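Local coordinates for protein CCMAN5 (PDB 2XSG) that hydrolyses alpha-mannosidic linkages as a calcium-containing family 92 glycosidase and enables mannose-6-phosphate modification of yeast-produced human lysosomal enzymes, at residues Gly183-Ser188 with Ala212-Trp217; Gly249-Leu254 with Ile264-Glu269. One frame throughout, in Å; residues are numbered along the deposited sequence.

From the N terminus, the chain first runs through contact 1. G183-S188 leads into strand 185-195, and the chain returns through strand 198-208 before A212-W217 closes the loop. This contact joins the ten-strand antiparallel sheet to the five-strand one. Contact 2 opens later, at G249-L254, and closes after a short connection with the helical segment I264-E269. The two loops lie in series, so they neither nest nor cross. The centres of the two contacts are about 16 Å apart, and their nearest atoms, about 6 Å apart, do not touch. Both use the ten-strand sheet. A salt bridge also ties strand 185-195 to the helix of contact 2.

Contact 1 of 2, residues Gly183-Ser188 with Ala212-Trp217; sequences GTVELS and ATVQTW
E186 OE2 is among the best-held polar atoms here, and two partners outside the segments grip it. R263 NE, on helix 259-270, makes a salt bridge to it, and T205 OG1 a hydrogen bond. Between the segments there is one hydrogen bond, and its acceptor is the carbonyl oxygen of G183. The donor is the backbone N-H of A212, with G183 O and A212 N 3.1 Å apart. The bond is fairly straight at hydrogen, 159°, but the donor sits above the carbonyl plane. G183 has a positive phi, where a CB would be jammed against the preceding carbonyl oxygen. The turn there therefore calls for glycine.

The rest of the contact is apolar. V185 works with both methyls. Its CG2, anti to the carbonyl carbon, comes within 3.3 Å of A212 O, a close methyl-to-oxygen approach. The same CG2 lies 4.1 Å from A212 CB. The other methyl, CG1, is anti to the backbone N and meets V214 CG1 at 4.2 Å. The two valines cross obliquely. V214 CG1 takes the crowded position between its own backbone N and carbonyl carbon, with chi1 at 55°. That leaves V214 CG2 anti to the backbone N, 4.3 Å from L187 CD2. V214 is thus touched on separate methyls by two residues of the facing strand.

Strands 185-188 and 212-217 run at 33° to each other, 8.3 Å apart at closest approach. They belong to different sheets that pack face to face, as in the beta-sandwich expected of the family 92 N-terminal domain. V177 of strand 169-179 touches V185, L187 and V214. L238 and A236 of strand 235-240 also touch V185 and L187 respectively.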
ATOM      1  N   GLY A 183     -27.939 -24.232  20.112  1.00 10.14           N
ATOM      2  CA  GLY A 183     -26.697 -24.993  20.252  1.00  9.02           C
ATOM      3  C   GLY A 183     -25.471 -24.406  19.569  1.00  8.38           C
ATOM      4  O   GLY A 183     -24.356 -24.923  19.746  1.00  8.12           O
ATOM      5  N   THR A 184     -25.657 -23.353  18.769  1.00  7.79           N
ATOM      6  CA  THR A 184     -24.500 -22.667  18.146  1.00  6.71           C
ATOM      7  C   THR A 184     -23.712 -21.847  19.179  1.00  6.43           C
ATOM      8  O   THR A 184     -24.245 -21.487  20.235  1.00  6.26           O
ATOM      9  CB  THR A 184     -24.879 -21.753  16.948  1.00  6.40           C
ATOM     10  OG1 THR A 184     -25.777 -20.720  17.375  1.00  5.73           O
ATOM     11  CG2 THR A 184     -25.472 -22.567  15.782  1.00  6.60           C
ATOM     12  N   VAL A 185     -22.443 -21.581  18.869  1.00  5.92           N
ATOM     13  CA  VAL A 185     -21.537 -20.880  19.773  1.00  5.35           C
ATOM     14  C   VAL A 185     -21.130 -19.538  19.182  1.00  5.19           C
ATOM     15  O   VAL A 185     -20.922 -19.415  17.984  1.00  3.93           O
ATOM     16  CB  VAL A 185     -20.289 -21.726  20.127  1.00  5.62           C
ATOM     17  CG1 VAL A 185     -19.315 -20.941  21.009  1.00  5.48           C
ATOM     18  CG2 VAL A 185     -20.701 -22.989  20.852  1.00  5.20           C
ATOM     19  N   GLU A 186     -21.082 -18.535  20.052  1.00  5.25           N
ATOM     20  CA  GLU A 186     -20.588 -17.210  19.717  1.00  5.35           C
ATOM     21  C   GLU A 186     -19.401 -16.934  20.642  1.00  4.41           C
ATOM     22  O   GLU A 186     -19.490 -17.174  21.862  1.00  4.30           O
ATOM     23  CB  GLU A 186     -21.680 -16.145  19.884  1.00  5.38           C
ATOM     24  CG  GLU A 186     -21.311 -14.757  19.326  1.00  7.78           C
ATOM     25  CD  GLU A 186     -20.805 -13.791  20.392  1.00 10.01           C
ATOM     26  OE1 GLU A 186     -20.873 -14.151  21.586  1.00 11.03           O
ATOM     27  OE2 GLU A 186     -20.342 -12.674  20.035  1.00  9.18           O
ATOM     28  N   LEU A 187     -18.293 -16.510  20.033  1.00  3.42           N
ATOM     29  CA  LEU A 187     -17.046 -16.163  20.711  1.00  3.46           C
ATOM     30  C   LEU A 187     -16.799 -14.678  20.503  1.00  2.95           C
ATOM     31  O   LEU A 187     -17.040 -14.162  19.414  1.00  3.18           O
ATOM     32  CB  LEU A 187     -15.870 -16.932  20.107  1.00  3.07           C
ATOM     33  CG  LEU A 187     -15.882 -18.462  20.037  1.00  6.46           C
ATOM     34  CD1 LEU A 187     -14.611 -19.002  19.371  1.00  5.97           C
ATOM     35  CD2 LEU A 187     -16.046 -19.060  21.430  1.00  8.07           C
ATOM     36  N   SER A 188     -16.323 -13.987  21.532  1.00  2.81           N
ATOM     37  CA  SER A 188     -16.052 -12.558  21.389  1.00  2.87           C
ATOM     38  C   SER A 188     -15.012 -12.080  22.372  1.00  2.60           C
ATOM     39  O   SER A 188     -14.815 -12.696  23.434  1.00  2.37           O
ATOM     40  CB  SER A 188     -17.340 -11.743  21.586  1.00  2.38           C
ATOM     41  OG  SER A 188     -17.769 -11.831  22.935  1.00  4.19           O
ATOM     42  N   ALA A 212     -22.129 -26.639  18.447  1.00  7.09           N
ATOM     43  CA  ALA A 212     -20.752 -26.951  18.809  1.00  7.18           C
ATOM     44  C   ALA A 212     -20.609 -26.917  20.319  1.00  6.72           C
ATOM     45  O   ALA A 212     -21.384 -26.247  20.995  1.00  6.55           O
ATOM     46  CB  ALA A 212     -19.784 -25.948  18.150  1.00  7.09           C
ATOM     47  N   THR A 213     -19.646 -27.672  20.848  1.00  6.18           N
ATOM     48  CA  THR A 213     -19.230 -27.505  22.231  1.00  5.83           C
ATOM     49  C   THR A 213     -17.866 -26.823  22.190  1.00  5.84           C
ATOM     50  O   THR A 213     -17.244 -26.726  21.135  1.00  5.83           O
ATOM     51  CB  THR A 213     -19.147 -28.838  23.022  1.00  6.30           C
ATOM     52  OG1 THR A 213     -18.265 -29.746  22.349  1.00  5.76           O
ATOM     53  CG2 THR A 213     -20.552 -29.473  23.210  1.00  6.46           C
ATOM     54  N   VAL A 214     -17.389 -26.360  23.331  1.00  5.28           N
ATOM     55  CA  VAL A 214     -16.222 -25.483  23.315  1.00  5.43           C
ATOM     56  C   VAL A 214     -15.386 -25.557  24.599  1.00  5.29           C
ATOM     57  O   VAL A 214     -15.913 -25.735  25.706  1.00  5.37           O
ATOM     58  CB  VAL A 214     -16.659 -24.021  22.957  1.00  5.36           C
ATOM     59  CG1 VAL A 214     -17.737 -23.545  23.901  1.00  6.94           C
ATOM     60  CG2 VAL A 214     -15.464 -23.044  22.878  1.00  4.93           C
ATOM     61  N   GLN A 215     -14.073 -25.479  24.417  1.00  5.12           N
ATOM     62  CA  GLN A 215     -13.123 -25.364  25.501  1.00  5.10           C
ATOM     63  C   GLN A 215     -12.198 -24.199  25.198  1.00  5.42           C
ATOM     64  O   GLN A 215     -11.983 -23.852  24.027  1.00  5.70           O
ATOM     65  CB  GLN A 215     -12.314 -26.642  25.626  1.00  5.14           C
ATOM     66  CG  GLN A 215     -13.139 -27.808  26.148  1.00  6.52           C
ATOM     67  CD  GLN A 215     -12.290 -29.011  26.475  1.00  8.64           C
ATOM     68  OE1 GLN A 215     -11.547 -29.520  25.630  1.00  8.28           O
ATOM     69  NE2 GLN A 215     -12.393 -29.478  27.718  1.00  8.04           N
ATOM     70  N   THR A 216     -11.656 -23.587  26.245  1.00  4.56           N
ATOM     71  CA  THR A 216     -10.779 -22.437  26.061  1.00  4.16           C
ATOM     72  C   THR A 216      -9.444 -22.701  26.702  1.00  3.30           C
ATOM     73  O   THR A 216      -9.314 -23.640  27.481  1.00  3.33           O
ATOM     74  CB  THR A 216     -11.373 -21.170  26.674  1.00  3.44           C
ATOM     75  OG1 THR A 216     -11.515 -21.353  28.089  1.00  4.26           O
ATOM     76  CG2 THR A 216     -12.735 -20.852  26.035  1.00  3.74           C
ATOM     77  N   TRP A 217      -8.463 -21.879  26.363  1.00  3.49           N
ATOM     78  CA  TRP A 217      -7.172 -21.878  27.054  1.00  3.72           C
ATOM     79  C   TRP A 217      -6.681 -20.462  27.361  1.00  4.00           C
ATOM     80  O   TRP A 217      -7.017 -19.516  26.656  1.00  4.30           O
ATOM     81  CB  TRP A 217      -6.112 -22.648  26.265  1.00  3.49           C
ATOM     82  CG  TRP A 217      -5.539 -21.903  25.098  1.00  4.90           C
ATOM     83  CD1 TRP A 217      -4.612 -20.906  25.143  1.00  5.22           C
ATOM     84  CD2 TRP A 217      -5.840 -22.106  23.712  1.00  5.46           C
ATOM     85  NE1 TRP A 217      -4.320 -20.468  23.873  1.00  5.35           N
ATOM     86  CE2 TRP A 217      -5.056 -21.188  22.976  1.00  5.12           C
ATOM     87  CE3 TRP A 217      -6.685 -22.985  23.019  1.00  6.04           C
ATOM     88  CZ2 TRP A 217      -5.085 -21.121  21.580  1.00  4.95           C
ATOM     89  CZ3 TRP A 217      -6.728 -22.911  21.620  1.00  4.84           C
ATOM     90  CH2 TRP A 217      -5.926 -21.988  20.920  1.00  5.60           C
TER

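Contact 2 of 2, residues Gly249-Leu254 with Ile264-Glu269; sequences GLQVTL and IDQQVE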
ATOM      1  N   GLY A 249     -19.783 -24.053   9.113  1.00  5.75           N
ATOM      2  CA  GLY A 249     -19.744 -22.615   8.799  1.00  5.33           C
ATOM      3  C   GLY A 249     -19.347 -21.743   9.987  1.00  5.01           C
ATOM      4  O   GLY A 249     -19.598 -22.084  11.144  1.00  4.56           O
ATOM      5  N   LEU A 250     -18.699 -20.618   9.697  1.00  4.19           N
ATOM      6  CA  LEU A 250     -18.242 -19.702  10.716  1.00  3.68           C
ATOM      7  C   LEU A 250     -18.284 -18.303  10.139  1.00  3.96           C
ATOM      8  O   LEU A 250     -17.970 -18.104   8.964  1.00  3.22           O
ATOM      9  CB  LEU A 250     -16.811 -20.036  11.149  1.00  4.02           C
ATOM     10  CG  LEU A 250     -16.337 -19.307  12.406  1.00  3.60           C
ATOM     11  CD1 LEU A 250     -16.894 -20.020  13.611  1.00  2.76           C
ATOM     12  CD2 LEU A 250     -14.818 -19.231  12.485  1.00  2.17           C
ATOM     13  N   GLN A 251     -18.670 -17.335  10.972  1.00  3.99           N
ATOM     14  CA  GLN A 251     -18.754 -15.944  10.546  1.00  3.91           C
ATOM     15  C   GLN A 251     -18.053 -15.085  11.579  1.00  3.70           C
ATOM     16  O   GLN A 251     -18.395 -15.120  12.757  1.00  3.32           O
ATOM     17  CB  GLN A 251     -20.223 -15.515  10.365  1.00  4.18           C
ATOM     18  CG  GLN A 251     -21.020 -16.352   9.341  1.00  5.20           C
ATOM     19  CD  GLN A 251     -22.375 -15.757   9.022  1.00  6.32           C
ATOM     20  OE1 GLN A 251     -22.892 -15.899   7.903  1.00  7.81           O
ATOM     21  NE2 GLN A 251     -22.957 -15.074   9.994  1.00  5.35           N
ATOM     22  N   VAL A 252     -17.053 -14.328  11.134  1.00  4.21           N
ATOM     23  CA  VAL A 252     -16.226 -13.524  12.034  1.00  4.45           C
ATOM     24  C   VAL A 252     -16.332 -12.059  11.620  1.00  4.79           C
ATOM     25  O   VAL A 252     -16.076 -11.729  10.462  1.00  4.56           O
ATOM     26  CB  VAL A 252     -14.733 -13.939  11.945  1.00  4.89           C
ATOM     27  CG1 VAL A 252     -13.877 -13.126  12.914  1.00  4.71           C
ATOM     28  CG2 VAL A 252     -14.551 -15.454  12.177  1.00  5.38           C
ATOM     29  N   THR A 253     -16.686 -11.181  12.555  1.00  3.94           N
ATOM     30  CA  THR A 253     -16.756  -9.752  12.238  1.00  4.13           C
ATOM     31  C   THR A 253     -15.881  -8.950  13.207  1.00  3.77           C
ATOM     32  O   THR A 253     -15.831  -9.278  14.404  1.00  3.52           O
ATOM     33  CB  THR A 253     -18.219  -9.249  12.226  1.00  4.06           C
ATOM     34  OG1 THR A 253     -18.957  -9.997  11.256  1.00  4.28           O
ATOM     35  CG2 THR A 253     -18.311  -7.774  11.867  1.00  4.06           C
ATOM     36  N   LEU A 254     -15.195  -7.935  12.666  1.00  3.10           N
ATOM     37  CA  LEU A 254     -14.254  -7.077  13.400  1.00  3.15           C
ATOM     38  C   LEU A 254     -14.775  -5.655  13.580  1.00  3.16           C
ATOM     39  O   LEU A 254     -15.413  -5.092  12.701  1.00  3.79           O
ATOM     40  CB  LEU A 254     -12.895  -7.004  12.659  1.00  3.45           C
ATOM     41  CG  LEU A 254     -12.205  -8.325  12.321  1.00  2.89           C
ATOM     42  CD1 LEU A 254     -11.082  -8.206  11.268  1.00  2.93           C
ATOM     43  CD2 LEU A 254     -11.664  -8.945  13.613  1.00  2.00           C
ATOM     44  N   ILE A 264     -23.590  -6.027  15.951  1.00  4.35           N
ATOM     45  CA  ILE A 264     -24.480  -5.215  15.131  1.00  4.33           C
ATOM     46  C   ILE A 264     -23.986  -5.196  13.676  1.00  4.16           C
ATOM     47  O   ILE A 264     -24.759  -5.466  12.751  1.00  3.37           O
ATOM     48  CB  ILE A 264     -24.574  -3.801  15.685  1.00  4.59           C
ATOM     49  CG1 ILE A 264     -25.338  -3.821  17.016  1.00  6.53           C
ATOM     50  CG2 ILE A 264     -25.204  -2.823  14.647  1.00  4.38           C
ATOM     51  CD1 ILE A 264     -25.131  -2.563  17.837  1.00  6.67           C
ATOM     52  N   ASP A 265     -22.700  -4.904  13.487  1.00  3.82           N
ATOM     53  CA  ASP A 265     -22.100  -4.902  12.150  1.00  4.14           C
ATOM     54  C   ASP A 265     -22.370  -6.215  11.442  1.00  4.54           C
ATOM     55  O   ASP A 265     -22.667  -6.229  10.249  1.00  4.24           O
ATOM     56  CB  ASP A 265     -20.583  -4.669  12.224  1.00  4.12           C
ATOM     57  CG  ASP A 265     -20.215  -3.272  12.720  1.00  4.85           C
ATOM     58  OD1 ASP A 265     -21.066  -2.342  12.667  1.00  5.62           O
ATOM     59  OD2 ASP A 265     -19.062  -3.101  13.180  1.00  7.42           O
ATOM     60  N   GLN A 266     -22.254  -7.317  12.183  1.00  5.08           N
ATOM     61  CA  GLN A 266     -22.435  -8.631  11.611  1.00  6.08           C
ATOM     62  C   GLN A 266     -23.867  -8.835  11.144  1.00  7.04           C
ATOM     63  O   GLN A 266     -24.073  -9.358  10.049  1.00  6.95           O
ATOM     64  CB  GLN A 266     -22.010  -9.767  12.561  1.00  5.49           C
ATOM     65  CG  GLN A 266     -21.909 -11.087  11.818  1.00  4.34           C
ATOM     66  CD  GLN A 266     -21.234 -12.180  12.615  1.00  6.63           C
ATOM     67  OE1 GLN A 266     -20.013 -12.417  12.471  1.00  5.93           O
ATOM     68  NE2 GLN A 266     -22.005 -12.847  13.468  1.00  2.00           N
ATOM     69  N   GLN A 267     -24.843  -8.426  11.962  1.00  8.26           N
ATOM     70  CA  GLN A 267     -26.247  -8.541  11.570  1.00  9.62           C
ATOM     71  C   GLN A 267     -26.569  -7.639  10.372  1.00  9.63           C
ATOM     72  O   GLN A 267     -27.327  -8.050   9.481  1.00  9.87           O
ATOM     73  CB  GLN A 267     -27.222  -8.325  12.744  1.00 10.57           C
ATOM     74  CG  GLN A 267     -27.438  -6.892  13.218  1.00 15.39           C
ATOM     75  CD  GLN A 267     -28.151  -6.808  14.579  1.00 21.63           C
ATOM     76  OE1 GLN A 267     -28.314  -7.824  15.280  1.00 24.59           O
ATOM     77  NE2 GLN A 267     -28.569  -5.593  14.964  1.00 20.46           N
ATOM     78  N   VAL A 268     -25.959  -6.448  10.328  1.00  8.99           N
ATOM     79  CA  VAL A 268     -26.148  -5.523   9.201  1.00  8.96           C
ATOM     80  C   VAL A 268     -25.512  -6.064   7.927  1.00  8.29           C
ATOM     81  O   VAL A 268     -26.168  -6.163   6.908  1.00  8.41           O
ATOM     82  CB  VAL A 268     -25.645  -4.075   9.520  1.00  8.90           C
ATOM     83  CG1 VAL A 268     -25.613  -3.213   8.249  1.00  9.34           C
ATOM     84  CG2 VAL A 268     -26.556  -3.410  10.566  1.00  8.84           C
ATOM     85  N   GLU A 269     -24.254  -6.472   8.025  1.00  8.06           N
ATOM     86  CA  GLU A 269     -23.458  -6.897   6.884  1.00  8.04           C
ATOM     87  C   GLU A 269     -23.879  -8.241   6.287  1.00  8.23           C
ATOM     88  O   GLU A 269     -23.954  -8.392   5.063  1.00  7.46           O
ATOM     89  CB  GLU A 269     -21.993  -6.991   7.324  1.00  8.43           C
ATOM     90  CG  GLU A 269     -21.025  -6.634   6.265  1.00  9.34           C
ATOM     91  CD  GLU A 269     -19.671  -6.219   6.822  1.00  9.94           C
ATOM     92  OE1 GLU A 269     -18.954  -7.100   7.356  1.00  7.35           O
ATOM     93  OE2 GLU A 269     -19.326  -5.023   6.682  1.00  6.82           O
TER
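Packing is tightest where T253 meets Q266, the residue pair whose CA atoms, 5.8 Å apart, come nearest across the segments. T253 OG1 lies 3.2 Å from Q266 CG and 3.3 Å from Q266 CB. The glutamine CG is anti to its backbone N (chi1 -167°), and the chain stays extended beyond it. This carries the amide group over the strand toward Q251, whose CB is 4.1 Å from Q266 CD. T253 OG1 has a hydrogen-bond partner outside the segments, S144 OG. An alanine in place of Q266 would probably lose the packing of the glutamine chain on T253 and Q251 and loosen the helix on the strand.

The D265 end is looser. T253 CG2, anti to the backbone N, meets D265 CB at 3.9 Å, and the two side chains cross obliquely. The acid is held elsewhere: D265 OD1 bonds to T328 OG1 and Q261 NE2. E269, one turn on from D265, makes a salt bridge to R143 and a hydrogen bond to S144 OG. On the solvent side, Q267 and V268 are exposed and take no part.

The segment axes approach to 8.2 Å and cross at 120°. Strand 248-255 lies between strands 144-150 and 198-208, so the helix rests obliquely across a sheet. This is plain helix-on-sheet packing. Helix 259-270 follows strand 248-255 in the chain and packs back on its sheet, in the region of the N-terminal beta-sandwich expected of family 92.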